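Local coordinates for Alr4995 protein (Nostoc sp., PDB 6LRF) that breaks arginine down to ornithine as an arginine dihydrolase and, through a second activity as ornithine cyclodeaminase, probably converts ornithine to proline, at residues E368-D373 / E431-D436; G374-D379 / R425-G430. All coordinates share one frame; numbering follows the deposited sequence.

Contact 1: E368-D373 / E431-D436; sequences EPVIQD and EQVIVD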
ATOM      1  N   GLU B 368     -11.945  -1.852 -46.887  1.00 23.28           N
ATOM      2  CA  GLU B 368     -13.103  -0.976 -47.039  1.00 24.30           C
ATOM      3  C   GLU B 368     -12.649   0.484 -47.019  1.00 26.99           C
ATOM      4  O   GLU B 368     -11.692   0.829 -46.324  1.00 24.42           O
ATOM      5  CB  GLU B 368     -14.136  -1.238 -45.937  1.00 23.08           C
ATOM      6  CG  GLU B 368     -14.889  -2.549 -46.089  1.00 24.19           C
ATOM      7  CD  GLU B 368     -15.660  -2.632 -47.400  1.00 37.26           C
ATOM      8  OE1 GLU B 368     -16.136  -1.578 -47.876  1.00 38.43           O
ATOM      9  OE2 GLU B 368     -15.790  -3.747 -47.961  1.00 39.41           O
ATOM     10  N   PRO B 369     -13.321   1.351 -47.788  1.00 26.55           N
ATOM     11  CA  PRO B 369     -12.831   2.732 -47.840  1.00 25.57           C
ATOM     12  C   PRO B 369     -13.264   3.566 -46.646  1.00 24.95           C
ATOM     13  O   PRO B 369     -14.353   3.389 -46.134  1.00 23.41           O
ATOM     14  CB  PRO B 369     -13.462   3.276 -49.120  1.00 30.52           C
ATOM     15  CG  PRO B 369     -14.753   2.509 -49.244  1.00 25.05           C
ATOM     16  CD  PRO B 369     -14.420   1.114 -48.748  1.00 30.89           C
ATOM     17  N   VAL B 370     -12.386   4.457 -46.197  1.00 25.51           N
ATOM     18  CA  VAL B 370     -12.774   5.535 -45.302  1.00 25.82           C
ATOM     19  C   VAL B 370     -13.723   6.472 -46.060  1.00 28.07           C
ATOM     20  O   VAL B 370     -13.418   6.868 -47.189  1.00 26.59           O
ATOM     21  CB  VAL B 370     -11.529   6.323 -44.803  1.00 27.37           C
ATOM     22  CG1 VAL B 370     -11.943   7.530 -43.990  1.00 25.76           C
ATOM     23  CG2 VAL B 370     -10.609   5.423 -44.012  1.00 18.94           C
ATOM     24  N   ILE B 371     -14.864   6.827 -45.469  1.00 26.19           N
ATOM     25  CA  ILE B 371     -15.772   7.754 -46.148  1.00 29.15           C
ATOM     26  C   ILE B 371     -15.908   9.100 -45.429  1.00 32.36           C
ATOM     27  O   ILE B 371     -16.309  10.093 -46.021  1.00 36.51           O
ATOM     28  CB  ILE B 371     -17.182   7.151 -46.336  1.00 34.90           C
ATOM     29  CG1 ILE B 371     -17.769   6.682 -45.005  1.00 29.69           C
ATOM     30  CG2 ILE B 371     -17.161   6.014 -47.372  1.00 27.34           C
ATOM     31  CD1 ILE B 371     -18.990   5.830 -45.184  1.00 38.81           C
ATOM     32  N   GLN B 372     -15.554   9.126 -44.152  1.00 33.33           N
ATOM     33  CA  GLN B 372     -15.669  10.322 -43.322  1.00 29.63           C
ATOM     34  C   GLN B 372     -14.322  10.554 -42.635  1.00 31.48           C
ATOM     35  O   GLN B 372     -13.831   9.656 -41.945  1.00 25.01           O
ATOM     36  CB  GLN B 372     -16.799  10.126 -42.308  1.00 29.85           C
ATOM     37  CG  GLN B 372     -17.055  11.263 -41.371  1.00 36.09           C
ATOM     38  CD  GLN B 372     -18.214  10.963 -40.432  1.00 39.98           C
ATOM     39  OE1 GLN B 372     -18.930   9.964 -40.599  1.00 40.23           O
ATOM     40  NE2 GLN B 372     -18.402  11.821 -39.429  1.00 45.27           N
ATOM     41  N   ASP B 373     -13.700  11.714 -42.865  1.00 28.45           N
ATOM     42  CA  ASP B 373     -12.413  12.043 -42.241  1.00 29.72           C
ATOM     43  C   ASP B 373     -12.357  11.645 -40.757  1.00 24.24           C
ATOM     44  O   ASP B 373     -13.256  11.984 -40.000  1.00 19.96           O
ATOM     45  CB  ASP B 373     -12.128  13.543 -42.349  1.00 33.34           C
ATOM     46  CG  ASP B 373     -11.444  13.921 -43.639  1.00 37.45           C
ATOM     47  OD1 ASP B 373     -11.349  13.073 -44.557  1.00 35.84           O
ATOM     48  OD2 ASP B 373     -11.008  15.088 -43.729  1.00 42.38           O
ATOM     49  N   GLU B 431      -9.176   6.646 -48.240  1.00 28.79           N
ATOM     50  CA  GLU B 431      -8.171   5.638 -47.894  1.00 27.23           C
ATOM     51  C   GLU B 431      -8.818   4.267 -47.716  1.00 25.46           C
ATOM     52  O   GLU B 431      -9.941   4.159 -47.217  1.00 26.93           O
ATOM     53  CB  GLU B 431      -7.408   6.026 -46.623  1.00 26.78           C
ATOM     54  CG  GLU B 431      -6.536   7.259 -46.771  1.00 29.80           C
ATOM     55  CD  GLU B 431      -5.556   7.434 -45.608  1.00 38.57           C
ATOM     56  OE1 GLU B 431      -5.966   7.979 -44.553  1.00 33.80           O
ATOM     57  OE2 GLU B 431      -4.375   7.044 -45.754  1.00 43.69           O
ATOM     58  N   GLN B 432      -8.106   3.231 -48.141  1.00 24.63           N
ATOM     59  CA  GLN B 432      -8.536   1.850 -47.945  1.00 26.37           C
ATOM     60  C   GLN B 432      -8.010   1.313 -46.611  1.00 23.85           C
ATOM     61  O   GLN B 432      -6.822   1.407 -46.318  1.00 23.74           O
ATOM     62  CB  GLN B 432      -8.049   0.968 -49.096  1.00 29.54           C
ATOM     63  CG  GLN B 432      -8.663   1.321 -50.441  1.00 29.28           C
ATOM     64  CD  GLN B 432     -10.142   1.004 -50.497  1.00 38.03           C
ATOM     65  OE1 GLN B 432     -10.579  -0.059 -50.048  1.00 31.65           O
ATOM     66  NE2 GLN B 432     -10.927   1.929 -51.049  1.00 38.79           N
ATOM     67  N   VAL B 433      -8.906   0.746 -45.818  1.00 20.51           N
ATOM     68  CA  VAL B 433      -8.568   0.287 -44.491  1.00 17.14           C
ATOM     69  C   VAL B 433      -8.925  -1.197 -44.320  1.00 20.15           C
ATOM     70  O   VAL B 433      -9.995  -1.637 -44.727  1.00 19.06           O
ATOM     71  CB  VAL B 433      -9.282   1.159 -43.419  1.00 20.59           C
ATOM     72  CG1 VAL B 433      -9.274   0.477 -42.065  1.00 16.26           C
ATOM     73  CG2 VAL B 433      -8.602   2.545 -43.332  1.00 19.23           C
ATOM     74  N   ILE B 434      -8.004  -1.964 -43.737  1.00 18.21           N
ATOM     75  CA  ILE B 434      -8.230  -3.374 -43.444  1.00 16.52           C
ATOM     76  C   ILE B 434      -9.359  -3.577 -42.442  1.00 20.91           C
ATOM     77  O   ILE B 434      -9.391  -2.944 -41.369  1.00 16.53           O
ATOM     78  CB  ILE B 434      -6.934  -4.018 -42.921  1.00 21.38           C
ATOM     79  CG1 ILE B 434      -5.883  -3.942 -44.026  1.00 22.16           C
ATOM     80  CG2 ILE B 434      -7.174  -5.459 -42.462  1.00 18.66           C
ATOM     81  CD1 ILE B 434      -4.628  -4.609 -43.699  1.00 25.49           C
ATOM     82  N   VAL B 435     -10.309  -4.433 -42.825  1.00 18.54           N
ATOM     83  CA  VAL B 435     -11.420  -4.839 -41.963  1.00 18.09           C
ATOM     84  C   VAL B 435     -11.362  -6.353 -41.846  1.00 19.16           C
ATOM     85  O   VAL B 435     -10.625  -7.003 -42.597  1.00 19.75           O
ATOM     86  CB  VAL B 435     -12.798  -4.418 -42.509  1.00 22.45           C
ATOM     87  CG1 VAL B 435     -12.889  -2.901 -42.641  1.00 21.04           C
ATOM     88  CG2 VAL B 435     -13.064  -5.096 -43.848  1.00 20.13           C
ATOM     89  N   ASP B 436     -12.134  -6.909 -40.918  1.00 21.57           N
ATOM     90  CA  ASP B 436     -12.126  -8.352 -40.668  1.00 22.24           C
ATOM     91  C   ASP B 436     -10.734  -8.798 -40.200  1.00 22.76           C
ATOM     92  O   ASP B 436      -9.961  -7.988 -39.677  1.00 20.69           O
ATOM     93  CB  ASP B 436     -12.567  -9.123 -41.923  1.00 23.59           C
ATOM     94  CG  ASP B 436     -13.246 -10.456 -41.595  1.00 36.96           C
ATOM     95  OD1 ASP B 436     -12.552 -11.395 -41.130  1.00 32.06           O
ATOM     96  OD2 ASP B 436     -14.471 -10.570 -41.823  1.00 39.81           O
TER

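Contact 2: G374-D379 / R425-G430; sequences GVAPDD and RDLKAG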
ATOM      1  N   GLY B 374     -11.308  10.928 -40.354  1.00 21.38           N
ATOM      2  CA  GLY B 374     -11.127  10.573 -38.952  1.00 22.89           C
ATOM      3  C   GLY B 374     -12.075   9.498 -38.434  1.00 23.92           C
ATOM      4  O   GLY B 374     -12.284   9.389 -37.236  1.00 19.13           O
ATOM      5  N   VAL B 375     -12.652   8.706 -39.336  1.00 22.32           N
ATOM      6  CA  VAL B 375     -13.558   7.620 -38.949  1.00 19.49           C
ATOM      7  C   VAL B 375     -13.171   6.389 -39.761  1.00 20.96           C
ATOM      8  O   VAL B 375     -13.045   6.471 -40.969  1.00 19.93           O
ATOM      9  CB  VAL B 375     -15.043   7.992 -39.193  1.00 24.90           C
ATOM     10  CG1 VAL B 375     -15.964   6.794 -38.949  1.00 20.84           C
ATOM     11  CG2 VAL B 375     -15.468   9.177 -38.317  1.00 20.23           C
ATOM     12  N   ALA B 376     -12.938   5.253 -39.108  1.00 21.31           N
ATOM     13  CA  ALA B 376     -12.593   4.029 -39.836  1.00 19.77           C
ATOM     14  C   ALA B 376     -13.883   3.328 -40.256  1.00 19.40           C
ATOM     15  O   ALA B 376     -14.923   3.529 -39.621  1.00 18.99           O
ATOM     16  CB  ALA B 376     -11.728   3.112 -38.981  1.00 16.50           C
ATOM     17  N   PRO B 377     -13.834   2.544 -41.348  1.00 19.02           N
ATOM     18  CA  PRO B 377     -14.999   1.736 -41.731  1.00 21.59           C
ATOM     19  C   PRO B 377     -15.280   0.712 -40.677  1.00 21.90           C
ATOM     20  O   PRO B 377     -14.373   0.346 -39.927  1.00 20.41           O
ATOM     21  CB  PRO B 377     -14.568   1.058 -43.038  1.00 22.96           C
ATOM     22  CG  PRO B 377     -13.067   1.102 -43.005  1.00 20.13           C
ATOM     23  CD  PRO B 377     -12.727   2.390 -42.304  1.00 18.30           C
ATOM     24  N   ASP B 378     -16.520   0.246 -40.625  1.00 22.97           N
ATOM     25  CA  ASP B 378     -16.928  -0.685 -39.593  1.00 24.47           C
ATOM     26  C   ASP B 378     -16.133  -1.982 -39.680  1.00 22.82           C
ATOM     27  O   ASP B 378     -15.795  -2.443 -40.767  1.00 26.19           O
ATOM     28  CB  ASP B 378     -18.422  -0.961 -39.700  1.00 29.71           C
ATOM     29  CG  ASP B 378     -19.027  -1.342 -38.373  1.00 45.76           C
ATOM     30  OD1 ASP B 378     -19.288  -0.427 -37.550  1.00 48.49           O
ATOM     31  OD2 ASP B 378     -19.228  -2.557 -38.152  1.00 48.81           O
ATOM     32  N   ASP B 379     -15.840  -2.554 -38.518  1.00 22.40           N
ATOM     33  CA  ASP B 379     -15.069  -3.787 -38.384  1.00 20.49           C
ATOM     34  C   ASP B 379     -13.600  -3.626 -38.783  1.00 21.69           C
ATOM     35  O   ASP B 379     -12.943  -4.603 -39.133  1.00 20.46           O
ATOM     36  CB  ASP B 379     -15.705  -4.922 -39.197  1.00 25.58           C
ATOM     37  CG  ASP B 379     -15.184  -6.293 -38.790  1.00 28.99           C
ATOM     38  OD1 ASP B 379     -14.914  -6.498 -37.580  1.00 31.43           O
ATOM     39  OD2 ASP B 379     -15.023  -7.148 -39.685  1.00 32.85           O
ATOM     40  N   ARG B 425      -8.117   9.369 -35.913  1.00 19.34           N
ATOM     41  CA  ARG B 425      -8.383  10.760 -36.286  1.00 22.91           C
ATOM     42  C   ARG B 425      -7.546  11.223 -37.486  1.00 20.75           C
ATOM     43  O   ARG B 425      -7.859  12.240 -38.096  1.00 23.87           O
ATOM     44  CB  ARG B 425      -8.151  11.702 -35.092  1.00 22.82           C
ATOM     45  CG  ARG B 425      -6.715  11.804 -34.603  1.00 21.08           C
ATOM     46  CD  ARG B 425      -6.578  12.946 -33.607  1.00 21.88           C
ATOM     47  NE  ARG B 425      -5.198  13.153 -33.149  1.00 16.90           N
ATOM     48  CZ  ARG B 425      -4.743  12.717 -31.983  1.00 21.44           C
ATOM     49  NH1 ARG B 425      -5.551  12.045 -31.180  1.00 21.41           N
ATOM     50  NH2 ARG B 425      -3.492  12.941 -31.610  1.00 23.44           N
ATOM     51  N   ASP B 426      -6.502  10.477 -37.841  1.00 17.30           N
ATOM     52  CA  ASP B 426      -5.677  10.829 -39.009  1.00 22.45           C
ATOM     53  C   ASP B 426      -6.108  10.155 -40.309  1.00 22.44           C
ATOM     54  O   ASP B 426      -5.451  10.327 -41.338  1.00 23.39           O
ATOM     55  CB  ASP B 426      -4.204  10.483 -38.772  1.00 23.97           C
ATOM     56  CG  ASP B 426      -3.561  11.332 -37.678  1.00 27.11           C
ATOM     57  OD1 ASP B 426      -4.075  12.430 -37.372  1.00 32.24           O
ATOM     58  OD2 ASP B 426      -2.517  10.898 -37.141  1.00 31.43           O
ATOM     59  N   LEU B 427      -7.182   9.366 -40.273  1.00 23.22           N
ATOM     60  CA  LEU B 427      -7.649   8.710 -41.495  1.00 20.47           C
ATOM     61  C   LEU B 427      -8.321   9.736 -42.400  1.00 21.37           C
ATOM     62  O   LEU B 427      -9.033  10.615 -41.923  1.00 23.58           O
ATOM     63  CB  LEU B 427      -8.613   7.568 -41.170  1.00 20.97           C
ATOM     64  CG  LEU B 427      -8.043   6.360 -40.434  1.00 23.19           C
ATOM     65  CD1 LEU B 427      -9.169   5.426 -39.991  1.00 22.41           C
ATOM     66  CD2 LEU B 427      -7.055   5.630 -41.299  1.00 19.85           C
ATOM     67  N   LYS B 428      -8.094   9.621 -43.702  1.00 20.84           N
ATOM     68  CA  LYS B 428      -8.710  10.538 -44.663  1.00 30.23           C
ATOM     69  C   LYS B 428      -9.687   9.819 -45.590  1.00 29.12           C
ATOM     70  O   LYS B 428      -9.407   8.702 -46.037  1.00 29.49           O
ATOM     71  CB  LYS B 428      -7.628  11.227 -45.497  1.00 29.88           C
ATOM     72  CG  LYS B 428      -6.736  12.157 -44.691  1.00 31.69           C
ATOM     73  CD  LYS B 428      -7.478  13.449 -44.345  1.00 39.65           C
ATOM     74  CE  LYS B 428      -6.543  14.501 -43.729  1.00 46.90           C
ATOM     75  NZ  LYS B 428      -6.196  14.207 -42.301  1.00 43.85           N
ATOM     76  N   ALA B 429     -10.819  10.464 -45.881  1.00 28.91           N
ATOM     77  CA  ALA B 429     -11.777   9.950 -46.858  1.00 31.02           C
ATOM     78  C   ALA B 429     -11.061   9.447 -48.124  1.00 33.68           C
ATOM     79  O   ALA B 429     -10.166  10.110 -48.657  1.00 31.70           O
ATOM     80  CB  ALA B 429     -12.814  11.030 -47.205  1.00 28.60           C
ATOM     81  N   GLY B 430     -11.424   8.248 -48.569  1.00 31.77           N
ATOM     82  CA  GLY B 430     -10.801   7.665 -49.737  1.00 27.91           C
ATOM     83  C   GLY B 430      -9.779   6.591 -49.424  1.00 30.20           C
ATOM     84  O   GLY B 430      -9.526   5.713 -50.249  1.00 32.91           O
TER

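Contact 1: E368-D373 / E431-D436
Strands 366-369 and 432-435 run antiparallel here. Glu368 and Val433 form a hydrogen-bonded pair, with Glu368 N to Val433 O at 2.9 Å and Val433 N to Glu368 O at 2.8 Å. Beyond the end of the first strand, Val370 N still reaches Glu431 O at 2.7 Å, nearly along the C=O axis. Pro369 and Gln432 are the non-hydrogen-bonded pair between these bonds, a place where proline's missing N-H costs no cross-strand bond. From CB, Gln432 sets CG anti to its carbonyl carbon, beside the backbone N (chi1 -65°), and a bend at chi2 (-68°) folds the chain over Pro369. CD comes 4.2 Å from Pro369 CA, OE1 lies 3.7 Å from Glu368 C, and NE2 rests 3.5 Å from Pro369 CB. An alanine here would remove the whole amide and would probably leave Pro369 less covered. Away from this pair, compact branched residues suit the packing: Val435 CG1 and CG2 meet CB and CG of Glu368, while Val370 CG2, just past the strand, crosses Val433 CG2 obliquely at 3.6 Å. Strand 432-435 also bonds to strand 407-413, so this is the antiparallel border of a mixed beta-sheet, with 366-369 as its outermost strand within the chain.

Contact 2: G374-D379 / R425-G430
Between two loops with no strand pairing, residues 374-379 and 425-430 meet at one end through a backbone bond and a few methyl contacts. Gly374 N donates to Leu427 O at 2.8 Å, a fairly straight bond (157° at the hydrogen) whose donor stands above the carbonyl plane. Glycine suits the place because its phi is positive (73°), a conformation costly for most other residues. Next to the bond, Leu427 has CG beside its backbone N (chi1 -66°) and CD1 extended away from CA (chi2 171°). That places CD1 3.6 Å from Ala376 CB and 3.7 Å from Ala376 CA, an approach that the small side chain of alanine permits. Leu427 also touches Val433, so the leucine fills a buried apolar spot shared with the neighbouring strand.

The packing loosens away from the Gly374-Leu427 bond. Val375 turns its side chain off the 425-430 loop and onto helix 554-567. Lys428 points away as well, and is exposed, as are Ala429 and Gly430 beside it. Arg425 joins the contact by its backbone, while its long side chain leaves to bond Gly604 O through NH1 and Gln617 of the second subunit through NH2.

The chemistry thus separates by place: a main-chain bond and apolar methyls close the buried interior, whereas the charged guanidinium is used outside the contact, partly within its own chain and partly across the subunit boundary. Loop closure here therefore appears to depend on backbone shape and small or apolar side chains rather than on ion pairing.

In the fold
Contacts 1 and 2 join the same two runs of chain: 374-379 follows directly from 368-373, and 425-430 leads directly into 431-436. Their centres lie about 5 Å apart, and Val370 O with Gly430 N, probably hydrogen-bonded at 2.8 Å, bridges them. Contact 1 is the larger but only partly buried, a regular ladder at a sheet border that no other subunit of the assembly touches. Contact 2 is smaller and more deeply buried, an irregular loop pairing with a single cross-segment bond. Repeated backbone pairing thus gives way to one main-chain bond and apolar packing where the loops approach helix 554-567 and, through Arg425, the second subunit.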